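Local coordinates for protein beta-lactamase (Francisella tularensis subsp. tularensis, PDB 3P09) that probably hydrolyses beta-lactam antibiotics to substituted beta-amino acids as a class A beta-lactamase, contributing to antibiotic resistance, at residues A[26-31]-A[275-280]; A[36-41]-A[53-58]; A[59-64]-A[236-241]; A[213-218]-A[269-274]; A[240-245]-A[256-261]. All coordinates share one frame; numbering follows the deposited sequence. Where two conformers were deposited one is given.

Contact 1: residues A[26-31]-A[275-280]; sequences DSFKNL and QQAAKL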
# COMPACT_ATOMS: atom_id res chain seq x y z
N ASP A 26 4.99 24.86 0.46
CA ASP A 26 3.93 25.81 0.77
C ASP A 26 2.57 25.25 0.35
O ASP A 26 1.57 25.45 1.02
CB ASP A 26 4.16 27.13 0.04
CG ASP A 26 5.40 27.85 0.51
OD1 ASP A 26 5.66 27.87 1.74
OD2 ASP A 26 6.12 28.40 -0.35
N SER A 27 2.56 24.56 -0.79
CA SER A 27 1.32 24.01 -1.32
C SER A 27 0.80 22.84 -0.48
O SER A 27 -0.41 22.71 -0.27
CB SER A 27 1.49 23.61 -2.78
OG SER A 27 1.49 24.76 -3.61
N PHE A 28 1.69 21.99 -0.00
CA PHE A 28 1.27 20.90 0.86
C PHE A 28 0.76 21.44 2.19
O PHE A 28 -0.24 20.96 2.72
CB PHE A 28 2.42 19.90 1.06
CG PHE A 28 2.84 19.22 -0.22
CD1 PHE A 28 1.89 18.79 -1.13
CD2 PHE A 28 4.18 19.03 -0.52
CE1 PHE A 28 2.27 18.17 -2.31
CE2 PHE A 28 4.57 18.41 -1.70
CZ PHE A 28 3.61 17.98 -2.60
N LYS A 29 1.44 22.45 2.73
CA LYS A 29 0.99 23.11 3.95
C LYS A 29 -0.40 23.73 3.80
O LYS A 29 -1.20 23.72 4.73
CB LYS A 29 1.99 24.20 4.38
CG LYS A 29 1.59 24.94 5.65
CD LYS A 29 1.60 24.02 6.86
CE LYS A 29 1.22 24.80 8.12
NZ LYS A 29 1.43 24.01 9.37
N ASN A 30 -0.70 24.28 2.62
CA ASN A 30 -2.03 24.82 2.37
C ASN A 30 -3.09 23.72 2.44
O ASN A 30 -4.20 23.96 2.94
CB ASN A 30 -2.08 25.56 1.03
CG ASN A 30 -1.32 26.88 1.06
OD1 ASN A 30 -1.06 27.44 2.13
ND2 ASN A 30 -0.96 27.38 -0.12
N LEU A 31 -2.76 22.53 1.95
CA LEU A 31 -3.71 21.42 2.03
C LEU A 31 -4.01 21.06 3.49
O LEU A 31 -5.16 20.77 3.83
CB LEU A 31 -3.18 20.19 1.29
CG LEU A 31 -2.95 20.33 -0.22
CD1 LEU A 31 -2.39 19.02 -0.79
CD2 LEU A 31 -4.24 20.71 -0.94
N GLN A 275 -6.21 13.60 -3.89
CA GLN A 275 -6.34 14.05 -5.28
C GLN A 275 -5.55 15.32 -5.51
O GLN A 275 -4.83 15.47 -6.50
CB GLN A 275 -7.80 14.28 -5.64
CG GLN A 275 -8.64 13.03 -5.55
CD GLN A 275 -10.10 13.34 -5.70
OE1 GLN A 275 -10.49 14.50 -5.81
NE2 GLN A 275 -10.93 12.30 -5.69
N GLN A 276 -5.68 16.26 -4.59
CA GLN A 276 -5.08 17.57 -4.77
C GLN A 276 -3.56 17.50 -4.63
O GLN A 276 -2.83 18.12 -5.41
CB GLN A 276 -5.73 18.58 -3.83
CG GLN A 276 -7.18 18.90 -4.21
CD GLN A 276 -7.95 19.55 -3.08
OE1 GLN A 276 -7.47 20.48 -2.45
NE2 GLN A 276 -9.15 19.04 -2.83
N ALA A 277 -3.09 16.74 -3.65
CA ALA A 277 -1.66 16.53 -3.47
C ALA A 277 -1.07 15.87 -4.71
O ALA A 277 -0.01 16.27 -5.19
CB ALA A 277 -1.38 15.69 -2.24
N ALA A 278 -1.77 14.86 -5.23
CA ALA A 278 -1.29 14.14 -6.42
C ALA A 278 -1.23 15.05 -7.64
O ALA A 278 -0.38 14.87 -8.51
CB ALA A 278 -2.16 12.91 -6.70
N LYS A 279 -2.14 16.01 -7.71
CA LYS A 279 -2.18 16.91 -8.86
C LYS A 279 -1.00 17.88 -8.81
O LYS A 279 -0.39 18.19 -9.84
CB LYS A 279 -3.50 17.69 -8.88
CG LYS A 279 -3.64 18.66 -10.05
CD LYS A 279 -3.34 17.95 -11.37
CE LYS A 279 -4.09 18.59 -12.53
NZ LYS A 279 -5.56 18.34 -12.41
N LEU A 280 -0.68 18.34 -7.60
CA LEU A 280 0.47 19.20 -7.41
C LEU A 280 1.70 18.46 -7.88
O LEU A 280 2.56 19.01 -8.56
CB LEU A 280 0.62 19.57 -5.93
CG LEU A 280 -0.42 20.55 -5.40
CD1 LEU A 280 -0.37 20.65 -3.88
CD2 LEU A 280 -0.21 21.92 -6.04
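Gln276 NE2 is held by one hydrogen bond, to Tyr35 OH, while OE1 of the same amide takes a second from Lys34 NZ. Both grips come from helix 24-35, beyond residues 26-31, and they fix the rotation of the amide. Within residues 26-31 its neighbour is apolar: Leu31 CD2 lies 3.6 Å from Gln276 OE1 and also touches Gln276 CB, the two side chains crossing obliquely.

No hydrogen bond joins 26-31 to 275-280, so van der Waals packing carries the rest of the interface. Leu31, with CG beside its own backbone N and an extended second torsion (178°), places CD1 against the backbone of Ala277, 3.7 Å from Ala277 N, and 3.8 Å from Ala277 CB. Leu280 reaches back one helical turn further on. Its CD1 is the common point, 3.7 Å from Ser27 CB, 3.9 Å from Phe28 CE1 and 4.0 Å from Leu31 CD1. Phe28 slides past Leu280 in the opposite sense and brings the edge of its ring to Ala277 O, with CE1 4.1 Å from that oxygen.

Phe28 and Leu31 thus both reach Ala277. The short axes lie 10.4 Å apart and run nearly antiparallel, at 171°. Phe28 also meets the ring of Tyr54 on strand 53-54, which links the pair to the sheet, and Leu31 touches Ile273 one turn earlier on helix 271-289. Such pairing of the N-terminal and C-terminal helices, side by side on one face of the five-stranded antiparallel sheet, is typical of the alpha/beta domain of class A beta-lactamases.

Contact 2: residues A[36-41]-A[53-58]; sequences DGKIGI and KYNESY. With SO4 (sulfate ion), chain D; SO4 (sulfate ion), chain G.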
# COMPACT_ATOMS: atom_id res chain seq x y z
N ASP A 36 -7.26 20.23 7.83
CA ASP A 36 -6.73 19.77 9.12
C ASP A 36 -5.88 18.51 8.93
O ASP A 36 -5.86 17.91 7.85
CB ASP A 36 -7.83 19.48 10.14
CG ASP A 36 -8.73 20.69 10.40
OD1 ASP A 36 -8.25 21.84 10.36
OD2 ASP A 36 -9.93 20.46 10.67
N GLY A 37 -5.19 18.12 10.00
CA GLY A 37 -4.37 16.92 9.98
C GLY A 37 -3.04 17.08 9.26
O GLY A 37 -2.55 18.20 9.07
N LYS A 38 -2.45 15.95 8.88
CA LYS A 38 -1.11 15.94 8.33
C LYS A 38 -1.09 15.14 7.03
O LYS A 38 -1.71 14.08 6.93
CB LYS A 38 -0.14 15.30 9.33
CG LYS A 38 0.10 16.14 10.57
CD LYS A 38 1.36 16.98 10.44
CE LYS A 38 1.41 18.05 11.51
NZ LYS A 38 2.44 19.07 11.20
N ILE A 39 -0.38 15.66 6.03
CA ILE A 39 -0.19 14.92 4.80
C ILE A 39 1.29 14.57 4.66
O ILE A 39 2.16 15.38 5.00
CB ILE A 39 -0.68 15.71 3.59
CG1 ILE A 39 -0.73 14.80 2.35
CG2 ILE A 39 0.22 16.91 3.34
CD1 ILE A 39 -2.08 14.71 1.71
N GLY A 40 1.58 13.37 4.19
CA GLY A 40 2.95 12.91 4.06
C GLY A 40 3.17 12.45 2.64
O GLY A 40 2.34 11.73 2.09
N ILE A 41 4.29 12.86 2.05
CA ILE A 41 4.56 12.67 0.64
C ILE A 41 6.00 12.20 0.44
O ILE A 41 6.93 12.75 1.03
CB ILE A 41 4.43 14.02 -0.14
CG1 ILE A 41 3.05 14.68 0.06
CG2 ILE A 41 4.77 13.84 -1.61
CD1 ILE A 41 1.90 13.81 -0.27
N LYS A 53 9.28 15.64 -1.34
CA LYS A 53 9.03 15.01 -0.04
C LYS A 53 8.44 16.03 0.92
O LYS A 53 8.74 17.21 0.84
CB LYS A 53 10.34 14.45 0.52
CG LYS A 53 11.43 15.50 0.64
CD LYS A 53 12.80 14.91 0.99
CE LYS A 53 13.84 16.03 0.94
NZ LYS A 53 15.18 15.63 1.45
N TYR A 54 7.57 15.58 1.82
CA TYR A 54 6.96 16.48 2.79
C TYR A 54 6.45 15.65 3.95
O TYR A 54 5.71 14.68 3.73
CB TYR A 54 5.82 17.23 2.13
CG TYR A 54 5.15 18.27 3.01
CD1 TYR A 54 4.01 17.96 3.74
CD2 TYR A 54 5.66 19.56 3.09
CE1 TYR A 54 3.40 18.90 4.54
CE2 TYR A 54 5.04 20.52 3.89
CZ TYR A 54 3.91 20.17 4.61
OH TYR A 54 3.28 21.10 5.41
N ASN A 55 6.86 16.00 5.17
CA ASN A 55 6.58 15.17 6.33
C ASN A 55 6.98 13.72 6.08
O ASN A 55 6.27 12.81 6.51
CB ASN A 55 5.08 15.20 6.68
CG ASN A 55 4.69 16.44 7.47
OD1 ASN A 55 5.50 16.98 8.23
ND2 ASN A 55 3.45 16.89 7.29
N GLU A 56 8.09 13.50 5.38
CA GLU A 56 8.38 12.15 4.90
C GLU A 56 8.80 11.19 6.02
O GLU A 56 8.87 9.98 5.80
CB GLU A 56 9.44 12.18 3.79
CG GLU A 56 10.85 12.47 4.26
CD GLU A 56 11.13 13.96 4.43
OE1 GLU A 56 10.18 14.76 4.33
OE2 GLU A 56 12.30 14.32 4.64
N SER A 57 9.07 11.73 7.21
CA SER A 57 9.45 10.91 8.35
C SER A 57 8.42 10.94 9.47
O SER A 57 8.68 10.48 10.57
CB SER A 57 10.80 11.37 8.91
OG SER A 57 11.86 10.96 8.07
N TYR A 58 7.26 11.51 9.18
CA TYR A 58 6.13 11.48 10.11
C TYR A 58 5.48 10.09 10.02
O TYR A 58 5.43 9.51 8.94
CB TYR A 58 5.12 12.54 9.72
CG TYR A 58 4.06 12.84 10.77
CD1 TYR A 58 2.83 12.19 10.75
CD2 TYR A 58 4.30 13.78 11.77
CE1 TYR A 58 1.86 12.48 11.70
CE2 TYR A 58 3.34 14.07 12.72
CZ TYR A 58 2.13 13.41 12.68
OH TYR A 58 1.17 13.70 13.63
S SO4 D . 15.81 12.21 0.82
O1 SO4 D . 15.36 12.82 -0.43
O2 SO4 D . 15.98 13.24 1.84
O3 SO4 D . 14.82 11.24 1.29
O4 SO4 D . 17.09 11.53 0.61
S SO4 G . 4.57 21.90 12.71
O1 SO4 G . 3.49 22.05 11.74
O2 SO4 G . 4.60 23.05 13.61
O3 SO4 G . 4.36 20.69 13.50
O4 SO4 G . 5.85 21.81 12.01
O HOH W 1 3.02 19.42 8.53
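Two backbone hydrogen bonds form the core: Ile41 N to Tyr54 O at 2.9 Å and Tyr54 N to Ile41 O at 3.0 Å. They make Ile41 and Tyr54 an antiparallel hydrogen-bonded pair, with their CB atoms in contact on the same face of the sheet. The first of the two lies in the plane of the accepting carbonyl; in the second the donor sits above it.

One residue further on, the pairing passes to a side chain. Asn55 ND2 donates to Ile39 O at 3.0 Å, fairly straight (161°), with the oxygen in the amide plane. The same oxygen meets the ring edge of Tyr54, 3.4 Å from CD1. Tyr54 CG stands anti to the backbone N (chi1 -176°), which brings CE1 to Ile39 CG2; its hydroxyl is held by Glu32.

Farther out, Lys38 bends at chi2 and crosses Tyr58 at about a right angle, its CG lying 4.0 Å from CZ over one ring face. A water accepts from both Lys38 NZ and Asn55 ND2, bridging the two side chains. Both lysine ammonium groups meet sulfate ions, probably from the crystallisation liquor: Lys53 NZ binds one at 2.6 Å from its O2, while Lys38 NZ reaches another only weakly. The type I turn from Asn55 to Tyr58 carries the chain off this hairpin, whose strand 38-44 lies between 53-54 and 253-260, with Ile39 and Ile41 reaching helix 271-289 and Tyr54 covered by helix 24-35.

Contact 3: residues A[59-64]-A[236-241]; sequences HFPICS and YAATND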
# COMPACT_ATOMS: atom_id res chain seq x y z
N HIS A 59 4.99 9.57 11.14
CA HIS A 59 4.37 8.25 11.15
C HIS A 59 2.85 8.34 11.01
O HIS A 59 2.19 9.11 11.73
CB HIS A 59 4.74 7.47 12.42
CG HIS A 59 6.16 6.99 12.46
ND1 HIS A 59 6.50 5.66 12.32
CD2 HIS A 59 7.32 7.66 12.64
CE1 HIS A 59 7.81 5.54 12.41
NE2 HIS A 59 8.33 6.74 12.60
N PHE A 60 2.31 7.55 10.08
CA PHE A 60 0.91 7.53 9.72
C PHE A 60 0.37 6.09 9.87
O PHE A 60 1.08 5.13 9.59
CB PHE A 60 0.75 7.89 8.23
CG PHE A 60 1.10 9.32 7.89
CD1 PHE A 60 2.42 9.70 7.72
CD2 PHE A 60 0.10 10.27 7.71
CE1 PHE A 60 2.75 11.01 7.40
CE2 PHE A 60 0.41 11.58 7.39
CZ PHE A 60 1.74 11.96 7.23
N PRO A 61 -0.90 5.95 10.25
CA PRO A 61 -1.52 4.61 10.18
C PRO A 61 -1.27 3.98 8.81
O PRO A 61 -1.49 4.64 7.79
CB PRO A 61 -3.01 4.91 10.35
CG PRO A 61 -3.04 6.19 11.17
CD PRO A 61 -1.84 7.00 10.68
N ILE A 62 -0.81 2.73 8.76
CA ILE A 62 -0.55 2.08 7.48
C ILE A 62 -1.85 1.52 6.88
O ILE A 62 -2.03 1.51 5.67
CB ILE A 62 0.55 0.99 7.60
CG1 ILE A 62 1.01 0.54 6.20
CG2 ILE A 62 0.08 -0.20 8.45
CD1 ILE A 62 2.17 -0.48 6.23
N CYS A 63 -2.76 1.07 7.73
CA CYS A 63 -4.03 0.53 7.25
C CYS A 63 -3.76 -0.59 6.24
O CYS A 63 -2.77 -1.32 6.35
CB CYS A 63 -4.88 1.65 6.60
SG CYS A 63 -4.96 3.20 7.59
N SER A 64 -4.62 -0.71 5.23
CA SER A 64 -4.52 -1.79 4.25
C SER A 64 -3.29 -1.73 3.36
O SER A 64 -3.02 -2.67 2.62
CB SER A 64 -5.77 -1.84 3.37
OG SER A 64 -6.83 -2.48 4.06
N TYR A 236 -9.29 8.31 12.45
CA TYR A 236 -8.28 9.37 12.30
C TYR A 236 -8.14 9.82 10.85
O TYR A 236 -7.04 10.16 10.40
CB TYR A 236 -6.93 8.92 12.87
CG TYR A 236 -6.97 8.67 14.36
CD1 TYR A 236 -7.13 9.72 15.26
CD2 TYR A 236 -6.85 7.38 14.86
CE1 TYR A 236 -7.18 9.49 16.63
CE2 TYR A 236 -6.90 7.14 16.23
CZ TYR A 236 -7.06 8.20 17.10
OH TYR A 236 -7.09 7.95 18.46
N ALA A 237 -9.26 9.83 10.14
CA ALA A 237 -9.31 10.23 8.73
C ALA A 237 -8.22 9.56 7.89
O ALA A 237 -7.88 10.05 6.82
CB ALA A 237 -9.21 11.75 8.61
N ALA A 238 -7.69 8.42 8.36
CA ALA A 238 -6.51 7.84 7.71
C ALA A 238 -6.83 7.36 6.31
O ALA A 238 -7.65 6.46 6.12
CB ALA A 238 -5.92 6.70 8.55
N THR A 239 -6.18 7.98 5.33
CA THR A 239 -6.47 7.71 3.93
C THR A 239 -5.14 7.68 3.19
O THR A 239 -4.42 8.68 3.18
CB THR A 239 -7.34 8.85 3.34
OG1 THR A 239 -8.39 9.19 4.26
CG2 THR A 239 -7.97 8.42 2.01
N ASN A 240 -4.79 6.53 2.59
CA ASN A 240 -3.46 6.38 1.98
C ASN A 240 -3.54 5.89 0.55
O ASN A 240 -4.49 5.23 0.15
CB ASN A 240 -2.59 5.36 2.75
CG ASN A 240 -2.41 5.69 4.22
OD1 ASN A 240 -2.47 6.84 4.64
ND2 ASN A 240 -2.16 4.65 5.01
N ASP A 241 -2.52 6.22 -0.24
CA ASP A 241 -2.36 5.60 -1.54
C ASP A 241 -0.88 5.55 -1.84
O ASP A 241 -0.19 6.55 -1.72
CB ASP A 241 -3.13 6.40 -2.62
CG ASP A 241 -3.30 5.60 -3.92
OD1 ASP A 241 -3.05 4.38 -3.94
OD2 ASP A 241 -3.72 6.21 -4.92
O HOH W 2 -2.61 7.34 7.49
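Residues 236-241 lead into strand 239-246 of the class A beta-lactamase sheet and here meet the chain just before Ser64, which probably belongs to the active-site SxxK motif. Ala237 O accepts from Thr239 OG1 at 2.7 Å, a bond across the turn that leads into the strand. Ala238 then points its methyl into the other segment: CB lies 3.9 Å from Pro61 CB and 3.8 Å from Cys63 SG. That sulfur is joined to Cys233 by a disulfide, so the residue preceding Ser64 is covalently tied to the chain just beyond strand 225-232, a link also known from carbapenem-hydrolysing class A enzymes.

Thr239 turns away and binds Asn270 N, whereas Asn240 turns inward and supplies the polar part of the contact. With CG beside the backbone N (chi1 -56°), its amide stands against the carbonyls of Pro61 and Ile62. ND2 donates to Pro61 O at 2.9 Å, nearly straight at 165°, with the bond lying in both the amide and the carbonyl plane. A water lies 2.9 Å from both Pro61 O and Asn240 OD1, in this buried contact. The second N-H bond is weaker and bent: Asn240 ND2 to Ile62 O, 3.2 Å at 132°.

Contact 4: residues A[213-218]-A[269-274]; sequences ANRIAF and SNEEII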
# COMPACT_ATOMS: atom_id res chain seq x y z
N ALA A 213 -9.03 4.42 -7.74
CA ALA A 213 -9.48 5.27 -8.84
C ALA A 213 -9.68 6.74 -8.43
O ALA A 213 -9.52 7.64 -9.25
CB ALA A 213 -10.76 4.71 -9.48
N ASN A 214 -10.02 6.98 -7.17
CA ASN A 214 -10.32 8.33 -6.73
C ASN A 214 -9.20 8.92 -5.87
O ASN A 214 -9.41 9.88 -5.12
CB ASN A 214 -11.66 8.39 -6.00
CG ASN A 214 -12.83 8.25 -6.94
OD1 ASN A 214 -13.06 9.11 -7.79
ND2 ASN A 214 -13.58 7.16 -6.81
N ARG A 215 -8.02 8.32 -5.98
CA ARG A 215 -6.87 8.82 -5.23
C ARG A 215 -5.78 9.29 -6.18
O ARG A 215 -6.03 10.18 -6.98
CB ARG A 215 -6.43 7.79 -4.18
CG ARG A 215 -7.58 7.59 -3.17
CD ARG A 215 -7.27 6.60 -2.06
NE ARG A 215 -8.46 6.38 -1.27
CZ ARG A 215 -8.51 5.75 -0.10
NH1 ARG A 215 -7.40 5.27 0.46
NH2 ARG A 215 -9.67 5.62 0.52
N ILE A 216 -4.59 8.72 -6.13
CA ILE A 216 -3.52 9.22 -7.00
C ILE A 216 -3.90 9.18 -8.48
O ILE A 216 -3.67 10.15 -9.22
CB ILE A 216 -2.21 8.43 -6.78
CG1 ILE A 216 -1.61 8.79 -5.41
CG2 ILE A 216 -1.23 8.72 -7.90
CD1 ILE A 216 -0.44 7.89 -4.97
N ALA A 217 -4.47 8.06 -8.91
CA ALA A 217 -4.82 7.86 -10.31
C ALA A 217 -5.71 8.98 -10.84
O ALA A 217 -5.61 9.35 -12.01
CB ALA A 217 -5.50 6.50 -10.51
N PHE A 218 -6.57 9.49 -9.98
CA PHE A 218 -7.53 10.53 -10.34
C PHE A 218 -6.85 11.77 -10.92
O PHE A 218 -7.46 12.53 -11.67
CB PHE A 218 -8.32 10.91 -9.08
CG PHE A 218 -9.42 11.90 -9.30
CD1 PHE A 218 -9.17 13.26 -9.22
CD2 PHE A 218 -10.71 11.48 -9.55
CE1 PHE A 218 -10.19 14.19 -9.41
CE2 PHE A 218 -11.74 12.39 -9.74
CZ PHE A 218 -11.47 13.75 -9.67
N SER A 269 -12.56 9.32 6.24
CA SER A 269 -11.52 9.36 5.22
C SER A 269 -11.66 10.59 4.30
O SER A 269 -12.76 11.15 4.15
CB SER A 269 -11.56 8.08 4.38
OG SER A 269 -12.77 8.02 3.65
N ASN A 270 -10.56 10.99 3.68
CA ASN A 270 -10.56 12.17 2.83
C ASN A 270 -9.76 11.89 1.57
O ASN A 270 -8.54 11.98 1.57
CB ASN A 270 -9.94 13.35 3.59
CG ASN A 270 -9.92 14.64 2.77
OD1 ASN A 270 -10.07 14.61 1.55
ND2 ASN A 270 -9.72 15.76 3.45
N GLU A 271 -10.45 11.51 0.49
CA GLU A 271 -9.79 11.22 -0.78
C GLU A 271 -9.43 12.50 -1.54
O GLU A 271 -8.49 12.53 -2.33
CB GLU A 271 -10.69 10.34 -1.65
CG GLU A 271 -10.91 8.93 -1.08
CD GLU A 271 -11.60 7.99 -2.07
OE1 GLU A 271 -12.71 8.32 -2.53
OE2 GLU A 271 -11.02 6.92 -2.39
N GLU A 272 -10.16 13.58 -1.29
CA GLU A 272 -9.95 14.80 -2.05
C GLU A 272 -8.56 15.39 -1.79
O GLU A 272 -7.93 15.93 -2.70
CB GLU A 272 -11.02 15.85 -1.74
CG GLU A 272 -12.37 15.25 -1.38
CD GLU A 272 -13.40 15.42 -2.48
OE1 GLU A 272 -13.48 16.53 -3.06
OE2 GLU A 272 -14.12 14.44 -2.77
N ILE A 273 -8.09 15.30 -0.56
CA ILE A 273 -6.77 15.83 -0.28
C ILE A 273 -5.68 15.04 -1.02
O ILE A 273 -4.71 15.63 -1.52
CB ILE A 273 -6.46 15.91 1.22
CG1 ILE A 273 -5.29 16.86 1.46
CG2 ILE A 273 -6.17 14.51 1.81
CD1 ILE A 273 -4.93 17.02 2.93
N ILE A 274 -5.86 13.73 -1.12
CA ILE A 274 -4.96 12.91 -1.91
C ILE A 274 -5.01 13.37 -3.37
O ILE A 274 -3.97 13.53 -4.03
CB ILE A 274 -5.32 11.40 -1.83
CG1 ILE A 274 -5.50 10.96 -0.39
CG2 ILE A 274 -4.24 10.57 -2.53
CD1 ILE A 274 -4.26 11.04 0.44
O HOH W 3 -10.28 5.49 -4.75
O HOH W 4 -13.78 6.15 -3.64
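Arg215 and Ile274 form the tight, buried side of this contact. Ile274, on the first turn of helix 271-289, presses CG2 against Arg215 CB at 3.9 Å and reaches Ile216 CG1 at 4.3 Å. From there the Arg215 chain runs extended to NE, and the guanidinium edge turns to Glu271: NE donates to OE2 at 2.8 Å and 166°, a salt bridge in the plane of the guanidinium. The bond uses the anti lone pair of OE2, and the carboxylate plane stands at 83° to the guanidinium, so this is a single-point grip and not a paired, fork-like one. The other nitrogens are held too, NH1 by the carbonyls of Asn240 and Gly231, NH2 by Thr232 OG1.

The outer side is looser and wet. Asn214 CB merely rests 3.6 Å from Glu271 OE1, and waters fill in the polar links. One accepts from Asn214 N and donates to Glu271 OE2; another donates to Glu271 OE1 at 2.7 Å and accepts weakly from Asn214 ND2. The helix start is closed by Asn270, whose OD1 accepts from Ile273 N at 3.0 Å as the N-cap.

Placed beside Arg215 and in the first turn of a helix, Glu271 is likely to stay ionised. Its carboxylate and the carbonyls on NH1 would in turn balance the guanidinium charge and fix its rotation, close to a bound sulfate, probably from the crystallisation liquor, and to the probable active-site motifs.

Contact 5: residues A[240-245]-A[256-261]; sequences NDVAII and GILYTN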
# COMPACT_ATOMS: atom_id res chain seq x y z
N ASN A 240 -4.79 6.53 2.59
CA ASN A 240 -3.46 6.38 1.98
C ASN A 240 -3.54 5.89 0.55
O ASN A 240 -4.49 5.23 0.15
CB ASN A 240 -2.59 5.36 2.75
CG ASN A 240 -2.41 5.69 4.22
OD1 ASN A 240 -2.47 6.84 4.64
ND2 ASN A 240 -2.16 4.65 5.01
N ASP A 241 -2.52 6.22 -0.24
CA ASP A 241 -2.36 5.60 -1.54
C ASP A 241 -0.88 5.55 -1.84
O ASP A 241 -0.19 6.55 -1.72
CB ASP A 241 -3.13 6.40 -2.62
CG ASP A 241 -3.30 5.60 -3.92
OD1 ASP A 241 -3.05 4.38 -3.94
OD2 ASP A 241 -3.72 6.21 -4.92
N VAL A 242 -0.36 4.36 -2.18
CA VAL A 242 1.06 4.23 -2.51
C VAL A 242 1.16 3.57 -3.88
O VAL A 242 0.56 2.52 -4.13
CB VAL A 242 1.84 3.41 -1.46
CG1 VAL A 242 3.33 3.34 -1.80
CG2 VAL A 242 1.63 4.00 -0.07
N ALA A 243 1.93 4.20 -4.77
CA ALA A 243 1.81 3.91 -6.18
C ALA A 243 3.14 3.77 -6.87
O ALA A 243 4.15 4.31 -6.41
CB ALA A 243 1.01 5.00 -6.85
N ILE A 244 3.14 3.01 -7.96
CA ILE A 244 4.23 3.09 -8.93
C ILE A 244 3.64 3.72 -10.17
O ILE A 244 2.54 3.37 -10.59
CB ILE A 244 4.78 1.73 -9.32
CG1 ILE A 244 5.35 0.99 -8.11
CG2 ILE A 244 5.87 1.92 -10.38
CD1 ILE A 244 6.48 1.68 -7.47
N ILE A 245 4.38 4.65 -10.77
CA ILE A 245 3.88 5.41 -11.90
C ILE A 245 4.92 5.37 -13.00
O ILE A 245 6.11 5.50 -12.72
CB ILE A 245 3.65 6.88 -11.51
CG1 ILE A 245 2.68 6.96 -10.33
CG2 ILE A 245 3.17 7.68 -12.70
CD1 ILE A 245 2.53 8.35 -9.73
N GLY A 256 4.31 7.85 -2.61
CA GLY A 256 3.46 7.54 -1.46
C GLY A 256 2.83 8.82 -0.95
O GLY A 256 3.53 9.82 -0.79
N ILE A 257 1.52 8.80 -0.72
CA ILE A 257 0.81 9.92 -0.11
C ILE A 257 -0.04 9.38 1.04
O ILE A 257 -0.92 8.54 0.82
CB ILE A 257 -0.10 10.64 -1.12
CG1 ILE A 257 0.70 11.12 -2.33
CG2 ILE A 257 -0.81 11.80 -0.44
CD1 ILE A 257 -0.16 11.76 -3.42
N LEU A 258 0.27 9.81 2.27
CA LEU A 258 -0.44 9.32 3.45
C LEU A 258 -1.10 10.52 4.12
O LEU A 258 -0.53 11.62 4.14
CB LEU A 258 0.53 8.64 4.42
CG LEU A 258 1.55 7.69 3.77
CD1 LEU A 258 2.47 7.10 4.83
CD2 LEU A 258 0.90 6.57 2.98
N TYR A 259 -2.29 10.32 4.65
CA TYR A 259 -3.00 11.43 5.27
C TYR A 259 -3.64 10.94 6.55
O TYR A 259 -4.21 9.85 6.57
CB TYR A 259 -4.07 12.02 4.33
CG TYR A 259 -4.93 13.03 5.03
CD1 TYR A 259 -4.43 14.28 5.36
CD2 TYR A 259 -6.25 12.73 5.41
CE1 TYR A 259 -5.21 15.21 6.04
CE2 TYR A 259 -7.03 13.67 6.09
CZ TYR A 259 -6.50 14.90 6.40
OH TYR A 259 -7.25 15.84 7.08
N THR A 260 -3.53 11.72 7.62
CA THR A 260 -4.22 11.39 8.86
C THR A 260 -4.50 12.65 9.66
O THR A 260 -3.80 13.66 9.53
CB THR A 260 -3.40 10.37 9.70
OG1 THR A 260 -4.23 9.82 10.74
CG2 THR A 260 -2.18 11.01 10.31
N ASN A 261 -5.55 12.60 10.47
CA ASN A 261 -5.84 13.67 11.42
C ASN A 261 -5.73 13.06 12.80
O ASN A 261 -6.68 12.46 13.29
CB ASN A 261 -7.25 14.24 11.17
CG ASN A 261 -7.62 15.37 12.13
OD1 ASN A 261 -6.91 15.64 13.10
ND2 ASN A 261 -8.75 16.03 11.85
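Leu258 keeps CG beside its backbone N (chi1 -44°) and extends its second torsion (179°), which lays CD2 over the side chain of Asn240, 3.6 Å from its CG. On the same face Val242, with CG1 anti to the backbone N, directs CG2 to within 4.1 Å of the same Leu258 CD2. The carboxamide oxygen of Asn240 lies against the neighbouring strand: OD1 is 3.4 Å from Leu258 CA and accepts only a weak bond from Tyr259 N, at 3.5 Å, while its ND2 is committed to Pro61 O.

Between these residues the backbones pair regularly, Asp241 and Ile257 forming the hydrogen-bonded pair of an antiparallel beta hairpin in the middle of the class A beta-lactamase sheet. Asp241 N donates to Ile257 O and Ile257 N to Asp241 O, each at 3.0 Å and nearly along the C=O axis, the second with an N-H...O angle of 171°. Asn240 with Leu258 and Val242 with Gly256 are the flanking non-hydrogen-bonded pairs; Gly256 CA lies 4.2 Å from Val242 CG1. The two faces have different covers. Leu258 and Val242 look to helix 178-190, while Ile257, with Asp241 beside it, faces helix 271-289, and the carboxylate of Asp241 is held by Ile216 N.

All five contacts lie on or beside the five-stranded antiparallel sheet. Contact 5 pairs strands 239-246 and 253-260; contact 2 adds strands 38-44 and 53-54 on one side of them, with centres about 10 Å apart. Contact 3, its centre about 8 Å from that of contact 5, shares Asn240 and Asp241 with it. Contacts 1 and 4 both use helix 271-289. Along the chain contact 1 encloses the others, contact 5 lies within contact 4, and contacts 3 and 4 cross. The chain ends thus meet on one sheet face, while contact 3 ends at the probable catalytic Ser64 and Arg215 of contact 4 lies near the same motif.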